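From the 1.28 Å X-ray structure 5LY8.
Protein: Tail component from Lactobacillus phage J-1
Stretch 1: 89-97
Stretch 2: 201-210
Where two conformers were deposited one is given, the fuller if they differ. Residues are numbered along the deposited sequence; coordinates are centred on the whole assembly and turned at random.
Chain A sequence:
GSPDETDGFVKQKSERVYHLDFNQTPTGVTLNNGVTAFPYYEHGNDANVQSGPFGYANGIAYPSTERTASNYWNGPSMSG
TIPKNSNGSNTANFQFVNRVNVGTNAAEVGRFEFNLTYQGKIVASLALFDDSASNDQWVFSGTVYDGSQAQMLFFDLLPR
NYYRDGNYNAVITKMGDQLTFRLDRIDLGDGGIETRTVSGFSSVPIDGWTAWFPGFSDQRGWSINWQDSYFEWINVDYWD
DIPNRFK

Stretch 1 (89-97) SNTANFQFV
Stretch 2 (201-210) FSSVPIDGWT

Two segments far apart in sequence, 89-97 and 201-210, meet with 477 Å² buried between them, polar at the loop end of stretch 1 and apolar farther along, at Phe 94 and Phe 96. The register runs from Thr 91 beside Pro 205 (CA to CA, 4.3 Å) to Phe 96 beside Trp 209 (CA to CA, 9.0 Å), so the chains advance in the same general direction while their backbones diverge and side chains fill the gap. Ser 89 (phi/psi -117/141, chi1 t) does not touch stretch 2 but braces the turn: its OG accepts from Thr 91 N at 3.0 Å. Asn 90 (-120/13, chi1 p, chi2 12°) points its CB toward stretch 2 and makes the principal polar contact. Its O receives the one direct hydrogen bond across the interface, from Ile 206 N at 3.2 Å (151° at the hydrogen), and also lies 3.4 Å from Pro 205 CA in a CA-H...O contact. Its amide reaches along the same neighbours, with OD1 3.3 Å from Pro 205 CB, while ND2 donates to a water at 2.9 Å; that water donates to Ile 206 O, 2.8 Å from the water oxygen. Backbone and side chain of Asn 90 thus address both the N and, through the water, the O of Ile 206. Proline, lacking an N-H, offers carbon surface here. Thr 91 (-108/-1, chi1 p) sends its CA-to-CB bond sideways, with its methyl CG2 3.4 Å from Ser 203 O and 3.9 Å from Pro 205 CB. This methyl packs on the bend after the 3-10 segment 201-203, where Val 204 N hydrogen-bonds to Phe 201 O at 3.0 Å. Thr 91 O and Ser 202 O, both acceptors, approach to 3.4 Å without bonding. Ala 92 (-73/174) and Asn 93 (-67/152, chi1 m) turn their CB atoms away and carry the chain onward. Phe 94 (-157/169, chi1 p, chi2 71°) is buried and points toward stretch 2; its CE2 meets Ile 206 CD1 at 3.6 Å. Ile 206 (-133/152, chi1 p, chi2 t) leaves its backbone sideways, but its long branch brings CD1 to the ring, obliquely. Gln 95 (-136/139, chi1 p) does not reach stretch 2; its NE2 is hydrogen-bonded elsewhere in the structure. Phe 96 (-124/112, chi1 t, chi2 48°) again points across, its CZ 3.7 Å from Trp 209 CB. Trp 209 (-140/153, chi1 p, chi2 -87°) starts toward Phe 96, then its indole leads away; the Phe 96 ring and its five-membered ring are oblique, centroids 5.8 Å apart, planes at 55°.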

# COMPACT_ATOMS: atom_id res chain seq x y z
N SER A 89 21.84 -7.08 -4.41
CA SER A 89 21.04 -6.18 -5.24
C SER A 89 19.81 -5.72 -4.51
O SER A 89 19.15 -6.49 -3.81
CB SER A 89 20.60 -6.86 -6.54
OG SER A 89 19.69 -6.06 -7.28
N ASN A 90 19.48 -4.43 -4.70
CA ASN A 90 18.20 -3.90 -4.27
C ASN A 90 17.40 -3.36 -5.47
O ASN A 90 16.38 -2.68 -5.31
CB ASN A 90 18.30 -2.89 -3.13
CG ASN A 90 19.24 -1.77 -3.42
OD1 ASN A 90 19.69 -1.57 -4.55
ND2 ASN A 90 19.59 -1.04 -2.37
N THR A 91 17.86 -3.71 -6.67
CA THR A 91 17.18 -3.32 -7.91
C THR A 91 16.50 -4.55 -8.52
O THR A 91 15.84 -4.43 -9.56
CB THR A 91 18.15 -2.69 -8.93
OG1 THR A 91 19.22 -3.60 -9.18
CG2 THR A 91 18.69 -1.34 -8.45
N ALA A 92 16.66 -5.71 -7.87
CA ALA A 92 16.13 -7.00 -8.31
C ALA A 92 14.62 -7.14 -8.15
O ALA A 92 13.94 -6.26 -7.59
CB ALA A 92 16.90 -8.13 -7.63
N ASN A 93 14.09 -8.25 -8.66
CA ASN A 93 12.66 -8.54 -8.63
C ASN A 93 12.15 -8.77 -7.22
O ASN A 93 12.89 -9.19 -6.33
CB ASN A 93 12.36 -9.79 -9.46
CG ASN A 93 12.66 -9.72 -10.93
OD1 ASN A 93 12.61 -10.75 -11.63
ND2 ASN A 93 12.97 -8.53 -11.43
N PHE A 94 10.86 -8.47 -6.99
CA PHE A 94 10.30 -8.64 -5.66
C PHE A 94 8.82 -8.79 -5.73
O PHE A 94 8.22 -8.51 -6.76
CB PHE A 94 10.63 -7.41 -4.76
CG PHE A 94 10.10 -6.07 -5.25
CD1 PHE A 94 8.73 -5.78 -5.20
CD2 PHE A 94 10.96 -5.10 -5.75
CE1 PHE A 94 8.25 -4.56 -5.69
CE2 PHE A 94 10.47 -3.86 -6.17
CZ PHE A 94 9.12 -3.61 -6.16
N GLN A 95 8.23 -9.19 -4.60
CA GLN A 95 6.79 -9.05 -4.39
C GLN A 95 6.55 -8.52 -2.99
O GLN A 95 7.20 -8.96 -2.03
CB GLN A 95 5.97 -10.29 -4.69
CG GLN A 95 6.19 -11.47 -3.79
CD GLN A 95 5.11 -12.52 -3.98
OE1 GLN A 95 4.03 -12.24 -4.52
NE2 GLN A 95 5.33 -13.70 -3.44
N PHE A 96 5.60 -7.60 -2.89
CA PHE A 96 5.21 -6.94 -1.64
C PHE A 96 3.72 -7.18 -1.49
O PHE A 96 2.96 -6.68 -2.32
CB PHE A 96 5.54 -5.47 -1.80
CG PHE A 96 5.15 -4.52 -0.70
CD1 PHE A 96 5.43 -4.80 0.64
CD2 PHE A 96 4.60 -3.29 -0.99
CE1 PHE A 96 5.15 -3.88 1.65
CE2 PHE A 96 4.30 -2.37 0.02
CZ PHE A 96 4.60 -2.66 1.33
N VAL A 97 3.33 -7.97 -0.49
CA VAL A 97 1.97 -8.49 -0.39
C VAL A 97 1.34 -8.08 0.92
O VAL A 97 1.92 -8.35 1.99
CB VAL A 97 1.99 -10.03 -0.51
CG1 VAL A 97 0.57 -10.62 -0.47
CG2 VAL A 97 2.70 -10.48 -1.80
N PHE A 201 13.14 1.03 -15.04
CA PHE A 201 12.74 0.64 -13.71
C PHE A 201 13.60 -0.49 -13.13
O PHE A 201 13.85 -0.51 -11.93
CB PHE A 201 11.25 0.31 -13.69
CG PHE A 201 10.68 0.15 -12.32
CD1 PHE A 201 10.55 1.26 -11.47
CD2 PHE A 201 10.16 -1.06 -11.89
CE1 PHE A 201 9.98 1.12 -10.21
CE2 PHE A 201 9.62 -1.20 -10.61
CZ PHE A 201 9.55 -0.11 -9.77
N SER A 202 14.12 -1.36 -13.99
CA SER A 202 14.99 -2.44 -13.55
C SER A 202 16.29 -1.93 -12.91
O SER A 202 17.00 -2.74 -12.31
CB SER A 202 15.32 -3.37 -14.71
OG SER A 202 15.92 -2.67 -15.79
N SER A 203 16.64 -0.63 -13.04
CA SER A 203 17.83 -0.04 -12.43
C SER A 203 17.51 0.79 -11.18
O SER A 203 18.45 1.33 -10.56
CB SER A 203 18.58 0.82 -13.44
OG SER A 203 19.07 -0.00 -14.49
N VAL A 204 16.24 0.91 -10.83
CA VAL A 204 15.81 1.76 -9.72
C VAL A 204 15.72 0.94 -8.43
O VAL A 204 15.02 -0.07 -8.39
CB VAL A 204 14.45 2.43 -10.05
CG1 VAL A 204 13.94 3.25 -8.86
CG2 VAL A 204 14.58 3.31 -11.31
N PRO A 205 16.44 1.35 -7.37
CA PRO A 205 16.44 0.57 -6.13
C PRO A 205 15.30 0.90 -5.20
O PRO A 205 14.62 1.93 -5.34
CB PRO A 205 17.77 0.94 -5.48
CG PRO A 205 18.13 2.28 -6.05
CD PRO A 205 17.41 2.47 -7.32
N ILE A 206 15.12 0.04 -4.20
CA ILE A 206 14.22 0.27 -3.09
C ILE A 206 14.94 -0.05 -1.78
O ILE A 206 15.84 -0.90 -1.74
CB ILE A 206 12.83 -0.42 -3.18
CG1 ILE A 206 12.99 -1.90 -3.32
CG2 ILE A 206 11.93 0.20 -4.30
CD1 ILE A 206 11.73 -2.63 -3.00
N ASP A 207 14.52 0.61 -0.68
CA ASP A 207 15.12 0.37 0.62
C ASP A 207 14.12 0.46 1.77
O ASP A 207 14.52 0.41 2.93
CB ASP A 207 16.31 1.34 0.89
CG ASP A 207 15.88 2.80 1.03
OD1 ASP A 207 14.68 3.05 1.14
OD2 ASP A 207 16.76 3.69 1.05
N GLY A 208 12.83 0.58 1.48
CA GLY A 208 11.87 0.73 2.55
C GLY A 208 10.45 0.56 2.10
O GLY A 208 10.16 0.56 0.90
N TRP A 209 9.56 0.43 3.09
CA TRP A 209 8.13 0.34 2.83
C TRP A 209 7.37 1.12 3.86
O TRP A 209 7.83 1.25 5.00
CB TRP A 209 7.66 -1.14 2.80
CG TRP A 209 7.80 -1.85 4.12
CD1 TRP A 209 8.90 -2.50 4.59
CD2 TRP A 209 6.79 -1.98 5.13
NE1 TRP A 209 8.64 -3.03 5.83
CE2 TRP A 209 7.36 -2.72 6.19
CE3 TRP A 209 5.46 -1.54 5.26
CZ2 TRP A 209 6.64 -3.05 7.35
CZ3 TRP A 209 4.76 -1.84 6.42
CH2 TRP A 209 5.34 -2.63 7.43
N THR A 210 6.18 1.60 3.47
CA THR A 210 5.25 2.26 4.38
C THR A 210 3.84 1.80 4.04
O THR A 210 3.48 1.77 2.86
CB THR A 210 5.29 3.80 4.24
OG1 THR A 210 6.58 4.29 4.62
CG2 THR A 210 4.23 4.50 5.12
O HOH W 1 17.89 -1.74 -0.10